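Local structure of 2-hydroxyisocaproyl-CoA dehydratase activator (Clostridium difficile, 4EHU) at residues 8-14 against 28-34; 59-65 against 73-79; 212-218 against 240-244. The protein couples ATP hydrolysis to the transfer of one electron from its iron-sulfur cluster to 2-hydroxyisocaproyl-CoA dehydratase in the reductive branch of leucine fermentation. One frame throughout, in Å; residues are numbered along the deposited sequence.

Contact 1: residues 8-14 against 28-34. With ANP (phosphoaminophosphonic acid-adenylate ester), chain D.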
loop_
_atom_site.group_PDB
_atom_site.type_symbol
_atom_site.label_atom_id
_atom_site.label_comp_id
_atom_site.label_asym_id
_atom_site.label_seq_id
_atom_site.Cartn_x
_atom_site.Cartn_y
_atom_site.Cartn_z
ATOM N N ILE A 8 15.561 -2.895 -17.551
ATOM C CA ILE A 8 14.288 -3.586 -17.520
ATOM C C ILE A 8 13.719 -3.469 -16.121
ATOM O O ILE A 8 14.084 -4.222 -15.224
ATOM C CB ILE A 8 14.458 -5.064 -17.911
ATOM C CG1 ILE A 8 15.203 -5.156 -19.245
ATOM C CG2 ILE A 8 13.102 -5.740 -17.998
ATOM C CD1 ILE A 8 15.703 -6.565 -19.576
ATOM N N GLY A 9 12.850 -2.485 -15.916
ATOM C CA GLY A 9 12.331 -2.249 -14.585
ATOM C C GLY A 9 11.029 -2.980 -14.360
ATOM O O GLY A 9 10.609 -3.788 -15.187
ATOM N N SER A 10 10.383 -2.666 -13.249
ATOM C CA SER A 10 9.109 -3.279 -12.903
ATOM C C SER A 10 8.034 -2.940 -13.927
ATOM O O SER A 10 7.077 -3.687 -14.114
ATOM C CB SER A 10 8.668 -2.782 -11.530
ATOM O OG SER A 10 8.317 -1.405 -11.542
ATOM N N THR A 11 8.211 -1.810 -14.598
ATOM C CA THR A 11 7.093 -1.119 -15.226
ATOM C C THR A 11 7.361 -0.778 -16.677
ATOM O O THR A 11 6.464 -0.860 -17.514
ATOM C CB THR A 11 6.782 0.179 -14.467
ATOM O OG1 THR A 11 6.455 -0.137 -13.108
ATOM C CG2 THR A 11 5.624 0.940 -15.123
ATOM N N ALA A 12 8.597 -0.399 -16.982
ATOM C CA ALA A 12 8.948 -0.065 -18.347
ATOM C C ALA A 12 10.329 -0.573 -18.709
ATOM O O ALA A 12 11.191 -0.711 -17.842
ATOM C CB ALA A 12 8.893 1.443 -18.554
ATOM N N SER A 13 10.516 -0.837 -19.996
ATOM C CA SER A 13 11.814 -1.244 -20.520
ATOM C C SER A 13 12.438 -0.080 -21.254
ATOM O O SER A 13 11.801 0.558 -22.103
ATOM C CB SER A 13 11.674 -2.435 -21.469
ATOM O OG SER A 13 11.200 -3.562 -20.768
ATOM N N LYS A 14 13.695 0.192 -20.932
ATOM C CA LYS A 14 14.400 1.324 -21.515
ATOM C C LYS A 14 15.683 0.861 -22.176
ATOM O O LYS A 14 16.373 -0.016 -21.652
ATOM C CB LYS A 14 14.739 2.356 -20.439
ATOM C CG LYS A 14 13.547 3.180 -19.946
ATOM C CD LYS A 14 12.623 2.390 -18.979
ATOM C CE LYS A 14 13.298 2.132 -17.627
ATOM N NZ LYS A 14 12.365 1.583 -16.586
ATOM N N GLU A 28 14.858 4.415 -26.378
ATOM C CA GLU A 28 13.503 3.940 -26.548
ATOM C C GLU A 28 12.970 3.488 -25.212
ATOM O O GLU A 28 13.676 2.844 -24.434
ATOM C CB GLU A 28 13.462 2.791 -27.558
ATOM C CG GLU A 28 12.064 2.276 -27.865
ATOM C CD GLU A 28 11.182 3.324 -28.520
ATOM O OE1 GLU A 28 11.727 4.240 -29.172
ATOM O OE2 GLU A 28 9.945 3.234 -28.377
ATOM N N THR A 29 11.721 3.841 -24.942
ATOM C CA THR A 29 11.047 3.368 -23.752
ATOM C C THR A 29 9.778 2.666 -24.194
ATOM O O THR A 29 9.034 3.186 -25.024
ATOM C CB THR A 29 10.697 4.541 -22.817
ATOM O OG1 THR A 29 11.900 5.236 -22.461
ATOM C CG2 THR A 29 9.995 4.058 -21.549
ATOM N N ILE A 30 9.551 1.473 -23.663
ATOM C CA ILE A 30 8.286 0.777 -23.854
ATOM C C ILE A 30 7.689 0.530 -22.478
ATOM O O ILE A 30 8.376 0.035 -21.590
ATOM C CB ILE A 30 8.485 -0.568 -24.578
ATOM C CG1 ILE A 30 9.205 -0.355 -25.911
ATOM C CG2 ILE A 30 7.150 -1.254 -24.786
ATOM C CD1 ILE A 30 8.347 0.276 -26.976
ATOM N N SER A 31 6.416 0.869 -22.295
ATOM C CA SER A 31 5.786 0.818 -20.977
ATOM C C SER A 31 5.325 -0.585 -20.610
ATOM O O SER A 31 4.250 -0.761 -20.035
ATOM C CB SER A 31 4.598 1.776 -20.909
ATOM O OG SER A 31 5.006 3.107 -21.154
ATOM N N SER A 32 6.142 -1.571 -20.966
ATOM C CA SER A 32 6.005 -2.935 -20.480
ATOM C C SER A 32 7.356 -3.353 -19.905
ATOM O O SER A 32 8.378 -3.265 -20.587
ATOM C CB SER A 32 5.616 -3.891 -21.615
ATOM O OG SER A 32 4.424 -3.474 -22.250
ATOM N N GLY A 33 7.365 -3.810 -18.660
ATOM C CA GLY A 33 8.610 -4.070 -17.963
ATOM C C GLY A 33 8.938 -5.545 -17.844
ATOM O O GLY A 33 8.720 -6.330 -18.761
ATOM N N THR A 34 9.464 -5.915 -16.689
ATOM C CA THR A 34 9.919 -7.277 -16.466
ATOM C C THR A 34 8.780 -8.274 -16.704
ATOM O O THR A 34 7.623 -8.003 -16.384
ATOM C CB THR A 34 10.438 -7.431 -15.032
ATOM O OG1 THR A 34 10.877 -8.780 -14.825
ATOM C CG2 THR A 34 9.340 -7.084 -14.032
HETATM P PG ANP D . 11.391 0.306 -10.828
HETATM O O1G ANP D . 11.683 -1.188 -10.889
HETATM O O2G ANP D . 12.662 1.095 -11.015
HETATM O O3G ANP D . 10.637 0.699 -9.619
HETATM P PB ANP D . 10.731 1.187 -13.651
HETATM O O1B ANP D . 10.126 0.353 -14.749
HETATM O O2B ANP D . 12.220 1.511 -13.785
HETATM N N3B ANP D . 10.291 0.483 -12.134
HETATM P PA ANP D . 10.263 3.904 -14.571
HETATM O O1A ANP D . 10.355 3.449 -15.985
HETATM O O2A ANP D . 11.397 4.655 -13.909
HETATM O O3A ANP D . 9.956 2.621 -13.628
HETATM O "O5'" ANP D . 8.927 4.756 -14.298
HETATM C "C5'" ANP D . 7.640 4.167 -14.509
HETATM C "C4'" ANP D . 6.574 5.243 -14.329
HETATM O "O4'" ANP D . 6.874 6.578 -14.709
HETATM C "C3'" ANP D . 5.081 4.987 -14.247
HETATM O "O3'" ANP D . 4.745 4.270 -13.050
HETATM C "C2'" ANP D . 4.499 6.402 -14.336
HETATM O "O2'" ANP D . 3.954 6.855 -13.084
HETATM C "C1'" ANP D . 5.650 7.322 -14.742
HETATM N N9 ANP D . 5.541 7.835 -16.119
HETATM C C8 ANP D . 5.765 7.151 -17.260
HETATM N N7 ANP D . 5.626 7.961 -18.340
HETATM C C5 ANP D . 5.312 9.190 -17.862
HETATM C C6 ANP D . 5.042 10.507 -18.443
HETATM N N6 ANP D . 5.059 10.653 -19.790
HETATM N N1 ANP D . 4.773 11.533 -17.596
HETATM C C2 ANP D . 4.759 11.390 -16.263
HETATM N N3 ANP D . 4.987 10.211 -15.664
HETATM C C4 ANP D . 5.271 9.108 -16.402
#
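Ser13 donates through OG to the carbonyl O of Ser32, 2.8 Å away and in the carbonyl plane, while its backbone N and O both bond to Ile30, as a hydrogen-bonded antiparallel pair does: Ser13 N to Ile30 O at 2.8 Å, and Ile30 N to Ser13 O. With OG folded beside its own backbone N (chi1 -64°), this small hydroxyl can satisfy a carbonyl of the loop that follows the strand. Further along, Thr34 N gives its hydrogen to Gly9 O, approaching nearly end-on to the C=O. Gly33 CA packs at 3.4 Å from Gly9 O, and a CB on Gly33 would point into the turn and strike Gly9 O and Thr11 N. Gly9 itself lies against the nucleotide, where a CB would collide with ANP O2B.

The phosphate-binding turn 9-12, as in actin-fold ATPases, links strands 2-8 and 13-19; strand 23-30 and the loop after it pair along 13-14 and back the turn. Thr11 N and Ala12 N both donate to ANP O1B and Ser10 N to ANP O1G, while Ser10 OG accepts a bond of 2.8 Å from the bridging ANP N3B. Lys14 runs beside Thr29, its CG 3.6 Å from Thr29 OG1, then bends at chi2 and chi3 (76° and 70°) and brings NZ back to ANP O2B and ANP O1A, 2.8 Å from each. A third bond, to Ala12 O from above its carbonyl plane, fixes the ammonium, and Gly9 N reaches that same oxygen from the other face. Behind the hairpin of strands 13-19 and 23-30, helix 38-50 packs on Ser13 and Ile30 through Val42.

Contact 2: residues 59-65 against 73-79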
loop_
_atom_site.group_PDB
_atom_site.type_symbol
_atom_site.label_atom_id
_atom_site.label_comp_id
_atom_site.label_asym_id
_atom_site.label_seq_id
_atom_site.Cartn_x
_atom_site.Cartn_y
_atom_site.Cartn_z
ATOM N N LYS A 59 29.386 -4.287 -27.011
ATOM C CA LYS A 59 29.018 -4.761 -25.676
ATOM C C LYS A 59 27.604 -4.312 -25.315
ATOM O O LYS A 59 27.162 -3.219 -25.701
ATOM C CB LYS A 59 29.971 -4.225 -24.601
ATOM C CG LYS A 59 31.427 -4.657 -24.767
ATOM C CD LYS A 59 31.647 -6.115 -24.420
ATOM C CE LYS A 59 33.137 -6.445 -24.424
ATOM N NZ LYS A 59 33.436 -7.875 -24.112
ATOM N N VAL A 60 26.914 -5.170 -24.578
ATOM C CA VAL A 60 25.581 -4.897 -24.074
ATOM C C VAL A 60 25.579 -5.083 -22.569
ATOM O O VAL A 60 26.066 -6.092 -22.073
ATOM C CB VAL A 60 24.548 -5.877 -24.671
ATOM C CG1 VAL A 60 23.155 -5.601 -24.098
ATOM C CG2 VAL A 60 24.543 -5.786 -26.192
ATOM N N VAL A 61 25.038 -4.114 -21.839
ATOM C CA VAL A 61 24.843 -4.275 -20.396
ATOM C C VAL A 61 23.366 -4.129 -20.072
ATOM O O VAL A 61 22.687 -3.258 -20.613
ATOM C CB VAL A 61 25.655 -3.245 -19.581
ATOM C CG1 VAL A 61 25.196 -3.219 -18.112
ATOM C CG2 VAL A 61 27.157 -3.535 -19.690
ATOM N N VAL A 62 22.870 -4.988 -19.184
ATOM C CA VAL A 62 21.484 -4.902 -18.744
ATOM C C VAL A 62 21.421 -4.611 -17.252
ATOM O O VAL A 62 22.249 -5.081 -16.471
ATOM C CB VAL A 62 20.714 -6.200 -19.072
ATOM C CG1 VAL A 62 21.279 -7.372 -18.282
ATOM C CG2 VAL A 62 19.232 -6.030 -18.788
ATOM N N THR A 63 20.428 -3.824 -16.876
ATOM C CA THR A 63 20.240 -3.425 -15.489
ATOM C C THR A 63 18.754 -3.480 -15.169
ATOM O O THR A 63 17.946 -3.813 -16.027
ATOM C CB THR A 63 20.814 -2.011 -15.249
ATOM O OG1 THR A 63 20.851 -1.713 -13.843
ATOM C CG2 THR A 63 20.001 -0.956 -15.969
ATOM N N GLY A 64 18.410 -3.179 -13.925
ATOM C CA GLY A 64 17.019 -3.124 -13.499
ATOM C C GLY A 64 16.569 -4.403 -12.816
ATOM O O GLY A 64 17.305 -5.378 -12.740
ATOM N N TYR A 65 15.342 -4.365 -12.320
ATOM C CA TYR A 65 14.711 -5.479 -11.649
ATOM C C TYR A 65 14.775 -6.750 -12.477
ATOM O O TYR A 65 14.964 -7.833 -11.930
ATOM C CB TYR A 65 13.255 -5.106 -11.370
ATOM C CG TYR A 65 12.468 -6.169 -10.664
ATOM C CD1 TYR A 65 12.656 -6.408 -9.315
ATOM C CD2 TYR A 65 11.521 -6.920 -11.343
ATOM C CE1 TYR A 65 11.912 -7.394 -8.650
ATOM C CE2 TYR A 65 10.780 -7.889 -10.698
ATOM C CZ TYR A 65 10.978 -8.122 -9.355
ATOM O OH TYR A 65 10.238 -9.093 -8.724
ATOM N N ALA A 73 23.124 -10.378 -22.496
ATOM C CA ALA A 73 23.985 -9.238 -22.183
ATOM C C ALA A 73 25.379 -9.723 -21.809
ATOM O O ALA A 73 25.549 -10.868 -21.391
ATOM C CB ALA A 73 23.382 -8.401 -21.034
ATOM N N ASP A 74 26.366 -8.846 -21.966
ATOM C CA ASP A 74 27.732 -9.117 -21.538
ATOM C C ASP A 74 27.911 -8.979 -20.025
ATOM O O ASP A 74 28.686 -9.720 -19.416
ATOM C CB ASP A 74 28.709 -8.203 -22.263
ATOM C CG ASP A 74 28.753 -8.467 -23.756
ATOM O OD1 ASP A 74 29.342 -9.486 -24.157
ATOM O OD2 ASP A 74 28.203 -7.664 -24.536
ATOM N N LYS A 75 27.215 -8.019 -19.424
ATOM C CA LYS A 75 27.188 -7.890 -17.977
ATOM C C LYS A 75 25.770 -7.547 -17.546
ATOM O O LYS A 75 25.003 -6.931 -18.301
ATOM C CB LYS A 75 28.132 -6.782 -17.489
ATOM C CG LYS A 75 29.598 -7.021 -17.732
ATOM C CD LYS A 75 30.153 -8.078 -16.811
ATOM C CE LYS A 75 31.599 -8.397 -17.172
ATOM N NZ LYS A 75 32.195 -9.431 -16.283
ATOM N N GLN A 76 25.421 -7.964 -16.340
ATOM C CA GLN A 76 24.216 -7.491 -15.683
ATOM C C GLN A 76 24.680 -6.686 -14.486
ATOM O O GLN A 76 25.388 -7.210 -13.636
ATOM C CB GLN A 76 23.370 -8.678 -15.230
ATOM C CG GLN A 76 22.963 -9.579 -16.369
ATOM C CD GLN A 76 22.944 -11.039 -15.969
ATOM O OE1 GLN A 76 23.819 -11.512 -15.241
ATOM N NE2 GLN A 76 21.936 -11.760 -16.433
ATOM N N ILE A 77 24.266 -5.427 -14.388
ATOM C CA ILE A 77 24.835 -4.538 -13.370
ATOM C C ILE A 77 23.741 -3.857 -12.588
ATOM O O ILE A 77 22.712 -3.519 -13.141
ATOM C CB ILE A 77 25.761 -3.464 -14.003
ATOM C CG1 ILE A 77 26.968 -4.137 -14.677
ATOM C CG2 ILE A 77 26.266 -2.490 -12.960
ATOM C CD1 ILE A 77 27.810 -3.157 -15.488
ATOM N N SER A 78 23.989 -3.677 -11.300
ATOM C CA SER A 78 23.086 -2.947 -10.394
ATOM C C SER A 78 22.534 -1.629 -10.975
ATOM O O SER A 78 23.270 -0.823 -11.561
ATOM C CB SER A 78 23.852 -2.630 -9.111
ATOM O OG SER A 78 23.153 -1.697 -8.300
ATOM N N GLU A 79 21.239 -1.392 -10.778
ATOM C CA GLU A 79 20.649 -0.135 -11.237
ATOM C C GLU A 79 21.080 1.045 -10.379
ATOM O O GLU A 79 20.971 2.197 -10.824
ATOM C CB GLU A 79 19.122 -0.218 -11.310
ATOM C CG GLU A 79 18.430 -0.223 -9.966
ATOM C CD GLU A 79 17.070 -0.908 -10.022
ATOM O OE1 GLU A 79 16.043 -0.206 -9.846
ATOM O OE2 GLU A 79 17.031 -2.155 -10.196
HETATM O O HOH W 1 31.707 -9.326 -26.018
HETATM O O HOH W 2 14.261 -1.818 -11.471
#
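Asp74 crosses Lys59 at about a right angle and takes the place of a backbone acceptor at the start of a parallel strand pair. Its CB lies 3.4 Å from Val60 O. CG, held beside the backbone N (chi1 -65°), packs against Lys59 CD. OD2 accepts from Val60 N at 2.8 Å through its anti lone pair, and OD1 turns to a water that also binds Lys59 NZ, so the opposite charges meet through solvent. A short carboxylate suits this spot because Asp74 N simultaneously donates to Val60 O.

Beyond it the pairing is regular, with Val62 N bonded to Lys75 O and Ile77 N to Val62 O. Val62 CG1 lies against Gln76 CG at 3.4 Å and Ala73 CB at 3.6 Å; on the other face Val61 CG1 meets Ile77 CD1. At the far end Thr63 OG1, anti to its backbone N (chi1 -170°), donates to Ile77 O at 2.7 Å, just before Ser78 caps helix 79-90.

Strand 75-76 forms one border of the five-stranded sheet, and strand 57-63 is flanked on its other side by strand 2-8. Helix 243-261 packs over Val61 and Ile77, while Cys82 of helix 79-90 touches Thr63 and Ile77.

Contact 3: residues 212-218 against 240-244. With ANP (phosphoaminophosphonic acid-adenylate ester), chain D.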
loop_
_atom_site.group_PDB
_atom_site.type_symbol
_atom_site.label_atom_id
_atom_site.label_comp_id
_atom_site.label_asym_id
_atom_site.label_seq_id
_atom_site.Cartn_x
_atom_site.Cartn_y
_atom_site.Cartn_z
ATOM N N MET A 212 16.661 14.368 -10.014
ATOM C CA MET A 212 15.604 13.360 -10.064
ATOM C C MET A 212 15.607 12.627 -11.405
ATOM O O MET A 212 15.737 13.230 -12.469
ATOM C CB MET A 212 14.215 13.952 -9.815
ATOM C CG MET A 212 13.146 12.863 -9.642
ATOM S SD MET A 212 11.481 13.472 -9.338
ATOM C CE MET A 212 11.875 14.527 -7.944
ATOM N N VAL A 213 15.458 11.309 -11.321
ATOM C CA VAL A 213 15.390 10.442 -12.480
ATOM C C VAL A 213 14.251 9.429 -12.291
ATOM O O VAL A 213 13.546 9.443 -11.265
ATOM C CB VAL A 213 16.723 9.672 -12.660
ATOM C CG1 VAL A 213 17.854 10.680 -12.790
ATOM C CG2 VAL A 213 16.965 8.716 -11.478
ATOM N N GLY A 214 14.070 8.567 -13.291
ATOM C CA GLY A 214 12.937 7.659 -13.299
ATOM C C GLY A 214 11.795 8.251 -14.100
ATOM O O GLY A 214 11.775 9.465 -14.404
ATOM N N GLY A 215 10.826 7.398 -14.418
ATOM C CA GLY A 215 9.706 7.812 -15.250
ATOM C C GLY A 215 8.855 8.863 -14.538
ATOM O O GLY A 215 8.287 9.737 -15.196
ATOM N N VAL A 216 8.780 8.787 -13.208
ATOM C CA VAL A 216 7.969 9.734 -12.446
ATOM C C VAL A 216 8.569 11.131 -12.510
ATOM O O VAL A 216 7.855 12.127 -12.349
ATOM C CB VAL A 216 7.788 9.268 -10.991
ATOM C CG1 VAL A 216 7.049 10.316 -10.145
ATOM C CG2 VAL A 216 7.026 7.956 -10.987
ATOM N N ALA A 217 9.869 11.230 -12.775
ATOM C CA ALA A 217 10.487 12.560 -12.934
ATOM C C ALA A 217 10.036 13.279 -14.209
ATOM O O ALA A 217 10.298 14.477 -14.384
ATOM C CB ALA A 217 12.008 12.454 -12.904
ATOM N N ARG A 218 9.379 12.556 -15.113
ATOM C CA ARG A 218 8.762 13.192 -16.270
ATOM C C ARG A 218 7.523 14.007 -15.873
ATOM O O ARG A 218 7.039 14.802 -16.678
ATOM C CB ARG A 218 8.362 12.151 -17.312
ATOM C CG ARG A 218 9.543 11.393 -17.876
ATOM C CD ARG A 218 9.075 10.302 -18.814
ATOM N NE ARG A 218 8.542 10.821 -20.064
ATOM C CZ ARG A 218 8.011 10.041 -20.997
ATOM N NH1 ARG A 218 7.928 8.724 -20.796
ATOM N NH2 ARG A 218 7.558 10.568 -22.120
ATOM N N PRO A 240 15.029 11.754 -18.147
ATOM C CA PRO A 240 15.128 11.183 -16.793
ATOM C C PRO A 240 14.811 9.699 -16.696
ATOM O O PRO A 240 15.391 9.008 -15.869
ATOM C CB PRO A 240 14.072 11.973 -15.997
ATOM C CG PRO A 240 13.106 12.452 -17.063
ATOM C CD PRO A 240 13.960 12.770 -18.251
ATOM N N GLN A 241 13.905 9.203 -17.525
ATOM C CA GLN A 241 13.514 7.792 -17.456
ATOM C C GLN A 241 14.597 6.862 -18.028
ATOM O O GLN A 241 14.560 5.655 -17.821
ATOM C CB GLN A 241 12.201 7.577 -18.215
ATOM C CG GLN A 241 11.570 6.215 -17.965
ATOM C CD GLN A 241 10.176 6.128 -18.538
ATOM O OE1 GLN A 241 9.771 6.968 -19.357
ATOM N NE2 GLN A 241 9.422 5.123 -18.102
ATOM N N LEU A 242 15.566 7.449 -18.720
ATOM C CA LEU A 242 16.571 6.686 -19.456
ATOM C C LEU A 242 17.961 6.668 -18.822
ATOM O O LEU A 242 18.899 6.124 -19.431
ATOM C CB LEU A 242 16.692 7.268 -20.868
ATOM C CG LEU A 242 15.547 6.907 -21.820
ATOM C CD1 LEU A 242 15.458 7.917 -22.954
ATOM C CD2 LEU A 242 15.708 5.481 -22.360
ATOM N N THR A 243 18.125 7.248 -17.633
ATOM C CA THR A 243 19.474 7.364 -17.076
ATOM C C THR A 243 20.072 6.012 -16.705
ATOM O O THR A 243 21.303 5.843 -16.730
ATOM C CB THR A 243 19.520 8.279 -15.845
ATOM O OG1 THR A 243 18.478 7.919 -14.940
ATOM C CG2 THR A 243 19.309 9.755 -16.267
ATOM N N GLY A 244 19.205 5.061 -16.374
ATOM C CA GLY A 244 19.670 3.719 -16.027
ATOM C C GLY A 244 20.216 3.038 -17.275
ATOM O O GLY A 244 21.272 2.391 -17.252
HETATM P PG ANP D . 11.391 0.306 -10.828
HETATM O O1G ANP D . 11.683 -1.188 -10.889
HETATM O O2G ANP D . 12.662 1.095 -11.015
HETATM O O3G ANP D . 10.637 0.699 -9.619
HETATM P PB ANP D . 10.731 1.187 -13.651
HETATM O O1B ANP D . 10.126 0.353 -14.749
HETATM O O2B ANP D . 12.220 1.511 -13.785
HETATM N N3B ANP D . 10.291 0.483 -12.134
HETATM P PA ANP D . 10.263 3.904 -14.571
HETATM O O1A ANP D . 10.355 3.449 -15.985
HETATM O O2A ANP D . 11.397 4.655 -13.909
HETATM O O3A ANP D . 9.956 2.621 -13.628
HETATM O "O5'" ANP D . 8.927 4.756 -14.298
HETATM C "C5'" ANP D . 7.640 4.167 -14.509
HETATM C "C4'" ANP D . 6.574 5.243 -14.329
HETATM O "O4'" ANP D . 6.874 6.578 -14.709
HETATM C "C3'" ANP D . 5.081 4.987 -14.247
HETATM O "O3'" ANP D . 4.745 4.270 -13.050
HETATM C "C2'" ANP D . 4.499 6.402 -14.336
HETATM O "O2'" ANP D . 3.954 6.855 -13.084
HETATM C "C1'" ANP D . 5.650 7.322 -14.742
HETATM N N9 ANP D . 5.541 7.835 -16.119
HETATM C C8 ANP D . 5.765 7.151 -17.260
HETATM N N7 ANP D . 5.626 7.961 -18.340
HETATM C C5 ANP D . 5.312 9.190 -17.862
HETATM C C6 ANP D . 5.042 10.507 -18.443
HETATM N N6 ANP D . 5.059 10.653 -19.790
HETATM N N1 ANP D . 4.773 11.533 -17.596
HETATM C C2 ANP D . 4.759 11.390 -16.263
HETATM N N3 ANP D . 4.987 10.211 -15.664
HETATM C C4 ANP D . 5.271 9.108 -16.402
#
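Gln241 spends both ends of its amide. OE1 accepts from Arg218 NH1 at 2.9 Å. NE2 donates to ANP O1A, 2.9 Å away, in an almost straight bond. An extended side chain, with CG anti to the backbone N (chi1 -168°), carries the amide past Gly215 CA to the alpha-phosphate. The arginine bond lies in the plane of the Gln241 carbonyl but is tilted from that of the guanidinium, and the two flat groups stand 47° apart. ANP N6 sits over one guanidinium face, 3.2 Å above its plane, so Arg218 lies across the adenine amino group while its CG rests on Pro240 CG.

Gly214 and Gly215 work through their backbones. Gly214 N donates to Pro240 O from well above that carbonyl's plane, and Gly215 N donates to ANP O2A at 2.8 Å. Glycine suits both: the backbone angles of Gly214 would jam a CB against the preceding carbonyl, and at Gly215 one would run into ANP O4' and Gln241 NE2. Ala217 CB packs on Pro240 CB. Val213 packs on Thr243, whose OG1 is hydrogen-bonded to His83 of helix 79-90.

With a donor, Arg218, at one end and an acceptor, ANP O1A, at the other, the Gln241 amide has one sensible orientation, which joins the adenine end to the alpha-phosphate, as in the adenosine motif of actin-fold ATPases.

Overall arrangement
The nucleotide lies between contact 1 and contact 3, whose centres are about 12 Å apart: 8-14 takes the beta- and gamma-phosphates and shares the alpha-phosphate, through Lys14, with Gly215 and Gln241 of contact 3, which also meets the adenine. They also touch directly, Lys14 CG lying 3.4 Å from Gln241 O and Ala12 CB 3.7 Å from Gln241 NE2. Contact 2 extends the sheet of contact 1, with Ile8 N 3.0 Å from Thr63 O in a probable hydrogen bond and Thr34 packed on Tyr65; its Glu79 reaches the nucleotide pocket. Contacts 2 and 3, about 17 Å apart between centres, meet where Thr63 CG2 packs on Gly244 O.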